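Local coordinates for NADPH-dependent nitro/flavin reductase (Bacillus subtilis, PDB 3N2S) that catalyses NADPH-dependent reduction of flavin, nitroaromatic compounds, quinones and azo dyes, and also has NADH oxidase activity, at the interface of chains A and B. Coordinates in Å, arbitrary orientation; residue numbers count along the deposited sequence, not the author numbering. Chains: chain A/B, NADPH-dependent nitro/flavin reductase.

The interface of chains A and B. Residues chain A 47-48, 82, 85, 155; chain B 180-183, 187.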
ATOM      1  N   SER A  47      12.125  -3.209  -0.535  1.00 11.87           N
ATOM      2  CA  SER A  47      12.883  -4.307  -1.104  1.00 11.40           C
ATOM      3  C   SER A  47      11.966  -5.489  -1.250  1.00 14.09           C
ATOM      4  O   SER A  47      10.958  -5.591  -0.540  1.00 13.02           O
ATOM      5  CB  SER A  47      14.098  -4.659  -0.247  1.00 12.51           C
ATOM      6  OG  SER A  47      15.193  -3.892  -0.714  1.00 17.10           O
ATOM      7  N   ILE A  48      12.268  -6.348  -2.230  1.00  9.94           N
ATOM      8  CA  ILE A  48      11.488  -7.543  -2.529  1.00  8.46           C
ATOM      9  C   ILE A  48      12.428  -8.727  -2.448  1.00 15.38           C
ATOM     10  O   ILE A  48      13.420  -8.772  -3.179  1.00 16.61           O
ATOM     11  CB  ILE A  48      10.809  -7.443  -3.922  1.00 10.37           C
ATOM     12  CG1 ILE A  48       9.989  -6.136  -4.077  1.00 10.74           C
ATOM     13  CG2 ILE A  48       9.966  -8.700  -4.216  1.00 10.17           C
ATOM     14  CD1 ILE A  48       9.577  -5.782  -5.554  1.00 14.23           C
ATOM     15  N   ASP A  82      12.027  -0.639   3.395  1.00 11.76           N
ATOM     16  CA  ASP A  82      13.491  -0.574   3.335  1.00 11.87           C
ATOM     17  C   ASP A  82      14.003   0.857   3.390  1.00 14.96           C
ATOM     18  O   ASP A  82      13.841   1.606   2.432  1.00 12.85           O
ATOM     19  CB  ASP A  82      14.031  -1.297   2.065  1.00 12.74           C
ATOM     20  CG  ASP A  82      15.549  -1.464   1.958  1.00 17.07           C
ATOM     21  OD1 ASP A  82      16.283  -0.647   2.541  1.00 14.34           O
ATOM     22  OD2 ASP A  82      15.997  -2.348   1.199  1.00 17.13           O
ATOM     23  N   ARG A  85      18.847   1.031   2.440  1.00 15.04           N
ATOM     24  CA  ARG A  85      19.405   1.538   1.180  1.00 14.98           C
ATOM     25  C   ARG A  85      19.814   3.014   1.361  1.00 18.43           C
ATOM     26  O   ARG A  85      20.930   3.395   1.000  1.00 18.72           O
ATOM     27  CB  ARG A  85      18.332   1.418   0.077  1.00 16.60           C
ATOM     28  CG  ARG A  85      18.742   1.949  -1.314  1.00 19.98           C
ATOM     29  CD  ARG A  85      17.657   1.753  -2.372  1.00 14.97           C
ATOM     30  NE  ARG A  85      17.332   0.329  -2.533  1.00 15.33           N
ATOM     31  CZ  ARG A  85      16.150  -0.211  -2.239  1.00 25.08           C
ATOM     32  NH1 ARG A  85      15.145   0.556  -1.826  1.00 10.51           N
ATOM     33  NH2 ARG A  85      15.962  -1.517  -2.363  1.00 14.76           N
ATOM     34  N   VAL A 155      15.232  -2.505   7.820  1.00 11.10           N
ATOM     35  CA  VAL A 155      14.512  -3.355   6.863  1.00 11.44           C
ATOM     36  C   VAL A 155      13.436  -4.096   7.668  1.00 16.96           C
ATOM     37  O   VAL A 155      13.751  -4.743   8.672  1.00 14.71           O
ATOM     38  CB  VAL A 155      15.410  -4.302   6.014  1.00 14.16           C
ATOM     39  CG1 VAL A 155      14.565  -5.207   5.116  1.00 14.14           C
ATOM     40  CG2 VAL A 155      16.394  -3.516   5.161  1.00 13.08           C
TER
ATOM     41  N   ALA B 180      19.080  -3.759  -7.096  1.00 17.08           N
ATOM     42  CA  ALA B 180      19.050  -2.935  -5.876  1.00 16.27           C
ATOM     43  C   ALA B 180      17.810  -3.268  -5.038  1.00 18.09           C
ATOM     44  O   ALA B 180      17.877  -3.214  -3.823  1.00 18.66           O
ATOM     45  CB  ALA B 180      19.024  -1.456  -6.227  1.00 16.89           C
ATOM     46  N   VAL B 181      16.687  -3.581  -5.689  1.00 14.46           N
ATOM     47  CA  VAL B 181      15.387  -3.803  -5.022  1.00 14.44           C
ATOM     48  C   VAL B 181      15.058  -5.283  -4.803  1.00 17.29           C
ATOM     49  O   VAL B 181      14.418  -5.627  -3.810  1.00 16.80           O
ATOM     50  CB  VAL B 181      14.279  -3.062  -5.836  1.00 18.97           C
ATOM     51  CG1 VAL B 181      12.869  -3.419  -5.379  1.00 19.66           C
ATOM     52  CG2 VAL B 181      14.487  -1.556  -5.792  1.00 19.00           C
ATOM     53  N   TYR B 182      15.403  -6.138  -5.770  1.00 14.14           N
ATOM     54  CA  TYR B 182      15.095  -7.561  -5.729  1.00 13.97           C
ATOM     55  C   TYR B 182      16.280  -8.376  -5.252  1.00 18.78           C
ATOM     56  O   TYR B 182      17.381  -8.210  -5.758  1.00 18.78           O
ATOM     57  CB  TYR B 182      14.586  -8.042  -7.095  1.00 14.53           C
ATOM     58  CG  TYR B 182      14.219  -9.513  -7.124  1.00 15.35           C
ATOM     59  CD1 TYR B 182      13.058  -9.975  -6.512  1.00 17.90           C
ATOM     60  CD2 TYR B 182      15.023 -10.441  -7.786  1.00 16.54           C
ATOM     61  CE1 TYR B 182      12.689 -11.327  -6.576  1.00 18.09           C
ATOM     62  CE2 TYR B 182      14.684 -11.801  -7.824  1.00 16.75           C
ATOM     63  CZ  TYR B 182      13.519 -12.239  -7.215  1.00 21.06           C
ATOM     64  OH  TYR B 182      13.183 -13.579  -7.255  1.00 20.78           O
ATOM     65  N   HIS B 183      16.042  -9.229  -4.259  1.00 14.99           N
ATOM     66  CA  HIS B 183      17.046 -10.049  -3.594  1.00 16.00           C
ATOM     67  C   HIS B 183      16.598 -11.508  -3.675  1.00 22.19           C
ATOM     68  O   HIS B 183      15.403 -11.797  -3.593  1.00 20.71           O
ATOM     69  CB  HIS B 183      17.172  -9.628  -2.102  1.00 16.34           C
ATOM     70  CG  HIS B 183      17.356  -8.151  -1.839  1.00 20.11           C
ATOM     71  ND1 HIS B 183      18.593  -7.624  -1.463  1.00 21.76           N
ATOM     72  CD2 HIS B 183      16.440  -7.147  -1.837  1.00 21.03           C
ATOM     73  CE1 HIS B 183      18.395  -6.324  -1.271  1.00 20.93           C
ATOM     74  NE2 HIS B 183      17.119  -5.984  -1.489  1.00 20.97           N
ATOM     75  N   TYR B 187      18.563 -10.927   1.968  1.00 17.22           N
ATOM     76  CA  TYR B 187      18.859  -9.534   1.619  1.00 16.52           C
ATOM     77  C   TYR B 187      20.350  -9.434   1.292  1.00 21.01           C
ATOM     78  O   TYR B 187      21.178  -9.949   2.037  1.00 20.85           O
ATOM     79  CB  TYR B 187      18.537  -8.612   2.806  1.00 15.77           C
ATOM     80  CG  TYR B 187      18.501  -7.145   2.428  1.00 16.44           C
ATOM     81  CD1 TYR B 187      19.674  -6.394   2.344  1.00 17.95           C
ATOM     82  CD2 TYR B 187      17.292  -6.500   2.179  1.00 15.67           C
ATOM     83  CE1 TYR B 187      19.648  -5.049   1.967  1.00 16.75           C
ATOM     84  CE2 TYR B 187      17.250  -5.147   1.841  1.00 15.61           C
ATOM     85  CZ  TYR B 187      18.432  -4.423   1.741  1.00 19.27           C
ATOM     86  OH  TYR B 187      18.406  -3.083   1.424  1.00 15.59           O
TER
HETATM   87  O   HOH W   1      19.667  -1.274  -2.585  1.00 19.53           O
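B:Tyr187 meets A:Asp82 tip to tip in the homodimer of this nitroreductase-family flavoenzyme, with OD2 in plane at the edge of the phenol ring, where polar bonding is dense. The phenol OH of B:Tyr187 donates to OD2 of A:Asp82 (2.5 Å) on the syn side, tilted slightly out of the carboxylate plane, with carboxylate and ring planes 53° apart. The anti lone pair of OD2 takes the hydroxyl OG of A:Ser47, so two donors grip one oxygen. That serine OG also bonds imidazole NE2 of B:His183 (2.9 Å), extending the hydrogen-bond chain, donor undecided. OD1 accepts from A:Arg85 N, which restrains the carboxylate's rotation. B:His183 CE1 lies 3.4 Å above the centre of the B:Tyr187 ring, whose CE2 touches CG2 of A:Val155 and CB of A:Ser47. An alanine in place of A:Asp82 would probably leave the tyrosine and serine hydroxyls without their shared acceptor and the phenol tip free to shift.

A:Ile48 forms a parallel bridge with B:Tyr182: its N donates to B:Val181 O (2.8 Å), at the end of helix 178-181, and its O accepts from B:His183 N. Packing is looser beside it, with A:Ile48 CD1 4.1 Å from B:Val181 CG1. Toward the hydrated side, A:Arg85 bends at chi3 (-60°), bringing NH2 2.9 Å from B:Ala180 O, which lies in the guanidinium plane, though NH2 stands 46° out of the carbonyl plane; NE reaches the same carbonyl through a water.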